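Local coordinates for protein uracil-DNA glycosylase (PDB 4ZBY) that belongs to the uracil-DNA glycosylase superfamily and carries an iron/sulfur cluster together with a bound uracil, at residues Met133-Ser138 with Lys146-Lys151. Numbering follows the deposited sequence.
Sequences MGENFS and KSYVWK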
ATOM      1  N   MET A 133       9.601   8.663  -6.880  1.00 28.22           N
ATOM      2  CA  MET A 133       9.519  10.108  -6.660  1.00 29.24           C
ATOM      3  C   MET A 133      10.830  10.806  -6.867  1.00 32.57           C
ATOM      4  O   MET A 133      10.877  12.004  -7.153  1.00 34.94           O
ATOM      5  CB  MET A 133       9.074  10.420  -5.233  1.00 29.32           C
ATOM      6  CG  MET A 133       7.701   9.982  -4.890  1.00 29.01           C
ATOM      7  SD  MET A 133       7.469  10.133  -3.118  1.00 30.74           S
ATOM      8  CE  MET A 133       7.493  11.895  -2.936  1.00 28.63           C
ATOM      9  N   GLY A 134      11.905  10.066  -6.648  1.00 31.52           N
ATOM     10  CA  GLY A 134      13.216  10.666  -6.572  1.00 30.89           C
ATOM     11  C   GLY A 134      13.458  11.352  -5.243  1.00 31.61           C
ATOM     12  O   GLY A 134      14.305  12.240  -5.145  1.00 37.00           O
ATOM     13  N   GLU A 135      12.732  10.922  -4.221  1.00 31.49           N
ATOM     14  CA  GLU A 135      12.854  11.443  -2.868  1.00 27.95           C
ATOM     15  C   GLU A 135      13.852  10.581  -2.102  1.00 33.20           C
ATOM     16  O   GLU A 135      13.822   9.365  -2.208  1.00 28.98           O
ATOM     17  CB  GLU A 135      11.487  11.467  -2.181  1.00 27.08           C
ATOM     18  CG  GLU A 135      11.468  12.007  -0.751  1.00 32.95           C
ATOM     19  CD  GLU A 135      11.722  13.505  -0.665  1.00 40.48           C
ATOM     20  OE1 GLU A 135      11.535  14.204  -1.686  1.00 43.28           O
ATOM     21  OE2 GLU A 135      12.117  13.979   0.423  1.00 40.45           O
ATOM     22  N   ASN A 136      14.778  11.216  -1.384  1.00 34.43           N
ATOM     23  CA  ASN A 136      15.781  10.462  -0.638  1.00 34.04           C
ATOM     24  C   ASN A 136      15.175   9.590   0.473  1.00 34.11           C
ATOM     25  O   ASN A 136      14.381  10.060   1.302  1.00 32.57           O
ATOM     26  CB  ASN A 136      16.812  11.417  -0.043  1.00 33.23           C
ATOM     27  CG  ASN A 136      17.911  10.680   0.669  1.00 37.35           C
ATOM     28  OD1 ASN A 136      18.660   9.935   0.046  1.00 36.84           O
ATOM     29  ND2 ASN A 136      17.993  10.855   1.982  1.00 37.20           N
ATOM     30  N   PHE A 137      15.542   8.309   0.486  1.00 30.19           N
ATOM     31  CA  PHE A 137      15.066   7.422   1.532  1.00 29.23           C
ATOM     32  C   PHE A 137      16.212   7.023   2.450  1.00 28.99           C
ATOM     33  O   PHE A 137      17.192   6.428   2.009  1.00 30.27           O
ATOM     34  CB  PHE A 137      14.406   6.180   0.935  1.00 28.61           C
ATOM     35  CG  PHE A 137      13.876   5.212   1.971  1.00 24.53           C
ATOM     36  CD1 PHE A 137      12.630   5.384   2.516  1.00 22.92           C
ATOM     37  CD2 PHE A 137      14.664   4.153   2.426  1.00 26.09           C
ATOM     38  CE1 PHE A 137      12.150   4.523   3.472  1.00 23.10           C
ATOM     39  CE2 PHE A 137      14.192   3.288   3.375  1.00 24.57           C
ATOM     40  CZ  PHE A 137      12.917   3.458   3.896  1.00 22.80           C
ATOM     41  N   SER A 138      16.068   7.377   3.724  1.00 29.10           N
ATOM     42  CA  SER A 138      17.014   7.029   4.774  1.00 32.02           C
ATOM     43  C   SER A 138      16.524   5.781   5.505  1.00 29.38           C
ATOM     44  O   SER A 138      17.060   4.698   5.321  1.00 29.85           O
ATOM     45  CB  SER A 138      17.183   8.197   5.743  1.00 36.43           C
ATOM     46  OG  SER A 138      15.914   8.701   6.122  1.00 34.26           O
ATOM     47  N   LYS A 146       5.117  12.482   7.909  1.00 24.31           N
ATOM     48  CA  LYS A 146       4.863  13.740   7.240  1.00 27.32           C
ATOM     49  C   LYS A 146       4.600  13.504   5.767  1.00 25.50           C
ATOM     50  O   LYS A 146       4.785  12.395   5.246  1.00 26.28           O
ATOM     51  CB  LYS A 146       6.018  14.718   7.454  1.00 35.07           C
ATOM     52  CG  LYS A 146       7.275  14.432   6.679  1.00 34.23           C
ATOM     53  CD  LYS A 146       8.170  15.663   6.748  1.00 39.81           C
ATOM     54  CE  LYS A 146       9.500  15.443   6.066  1.00 43.11           C
ATOM     55  NZ  LYS A 146      10.436  16.579   6.340  1.00 44.26           N
ATOM     56  N   SER A 147       4.124  14.542   5.093  1.00 26.18           N
ATOM     57  CA  SER A 147       3.768  14.399   3.696  1.00 25.45           C
ATOM     58  C   SER A 147       4.888  14.843   2.751  1.00 25.25           C
ATOM     59  O   SER A 147       5.737  15.712   3.060  1.00 28.02           O
ATOM     60  CB  SER A 147       2.479  15.170   3.399  1.00 28.90           C
ATOM     61  OG  SER A 147       2.580  16.481   3.878  1.00 35.52           O
ATOM     62  N   TYR A 148       4.909  14.190   1.596  1.00 22.89           N
ATOM     63  CA  TYR A 148       5.904  14.447   0.560  1.00 23.28           C
ATOM     64  C   TYR A 148       5.152  14.670  -0.747  1.00 25.79           C
ATOM     65  O   TYR A 148       4.301  13.868  -1.122  1.00 27.91           O
ATOM     66  CB  TYR A 148       6.881  13.275   0.448  1.00 22.20           C
ATOM     67  CG  TYR A 148       7.661  13.017   1.716  1.00 25.39           C
ATOM     68  CD1 TYR A 148       7.127  12.249   2.748  1.00 24.28           C
ATOM     69  CD2 TYR A 148       8.945  13.526   1.879  1.00 27.63           C
ATOM     70  CE1 TYR A 148       7.832  12.014   3.908  1.00 27.63           C
ATOM     71  CE2 TYR A 148       9.668  13.290   3.043  1.00 29.45           C
ATOM     72  CZ  TYR A 148       9.104  12.541   4.056  1.00 27.67           C
ATOM     73  OH  TYR A 148       9.836  12.314   5.206  1.00 29.09           O
ATOM     74  N   VAL A 149       5.424  15.769  -1.433  1.00 27.43           N
ATOM     75  CA  VAL A 149       4.672  16.025  -2.655  1.00 26.76           C
ATOM     76  C   VAL A 149       5.329  15.339  -3.854  1.00 25.93           C
ATOM     77  O   VAL A 149       6.523  15.537  -4.135  1.00 28.72           O
ATOM     78  CB  VAL A 149       4.538  17.523  -2.925  1.00 33.98           C
ATOM     79  CG1 VAL A 149       3.884  17.759  -4.281  1.00 33.23           C
ATOM     80  CG2 VAL A 149       3.731  18.171  -1.815  1.00 37.56           C
ATOM     81  N   TRP A 150       4.549  14.523  -4.550  1.00 23.84           N
ATOM     82  CA  TRP A 150       5.009  13.849  -5.746  1.00 24.12           C
ATOM     83  C   TRP A 150       4.347  14.499  -6.953  1.00 26.78           C
ATOM     84  O   TRP A 150       3.159  14.309  -7.192  1.00 25.22           O
ATOM     85  CB  TRP A 150       4.681  12.367  -5.661  1.00 24.53           C
ATOM     86  CG  TRP A 150       5.180  11.491  -6.783  1.00 25.08           C
ATOM     87  CD1 TRP A 150       6.060  11.816  -7.780  1.00 28.96           C
ATOM     88  CD2 TRP A 150       4.794  10.132  -7.015  1.00 25.17           C
ATOM     89  NE1 TRP A 150       6.244  10.733  -8.618  1.00 27.92           N
ATOM     90  CE2 TRP A 150       5.482   9.689  -8.165  1.00 26.70           C
ATOM     91  CE3 TRP A 150       3.949   9.244  -6.351  1.00 22.58           C
ATOM     92  CZ2 TRP A 150       5.346   8.389  -8.659  1.00 24.82           C
ATOM     93  CZ3 TRP A 150       3.798   7.958  -6.852  1.00 25.02           C
ATOM     94  CH2 TRP A 150       4.487   7.546  -8.001  1.00 24.60           C
ATOM     95  N   LYS A 151       5.100  15.290  -7.702  1.00 26.73           N
ATOM     96  CA  LYS A 151       4.564  15.803  -8.955  1.00 27.85           C
ATOM     97  C   LYS A 151       4.518  14.651  -9.946  1.00 31.06           C
ATOM     98  O   LYS A 151       5.550  14.073 -10.300  1.00 34.30           O
ATOM     99  CB  LYS A 151       5.394  16.975  -9.478  1.00 30.58           C
ATOM    100  CG  LYS A 151       5.029  18.269  -8.818  1.00 38.78           C
ATOM    101  CD  LYS A 151       3.868  18.927  -9.549  1.00 43.15           C
ATOM    102  CE  LYS A 151       3.692  20.370  -9.096  1.00 46.75           C
ATOM    103  NZ  LYS A 151       2.810  21.159 -10.008  1.00 50.97           N
TER
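In M133 the first torsion sets CG anti to the carbonyl carbon (chi1 -65°), and in W150 it sets CG anti to the backbone N (chi1 -176°); these settings place M133 CG next to W150 CG, 3.5 Å apart. M133 CG lies over one face of the W150 indole, displaced toward the rim, 3.6 Å from the centroid of the five-membered ring and 16° off the normal, which identifies a CH-pi contact. M133 SD lies obliquely to the W150 five-membered ring, 5.0 Å from its centroid, a longer Met-aromatic contact. The bend of the methionine at chi3 turns CE back to the strand, 3.7 Å from Y148 CB and 3.9 Å from W150 CB, packing CE against the CB atoms of both residues. E135 crosses the Y148 side chain at about a right angle: its OE2 comes obliquely to 3.5 Å from Y148 CD2, a van der Waals approach, while Y148 OH hydrogen-bonds to V143 O. Each ring also has an aromatic neighbour outside the two segments: F130 edge-to-face with Y148, Y152 stacked with W150. The contact thus packs the C-terminal end of helix 123-133 and the loop leading to helix 140-143 against strand 148-152, an outermost strand of the mixed sheet, paired antiparallel with strand 155-162.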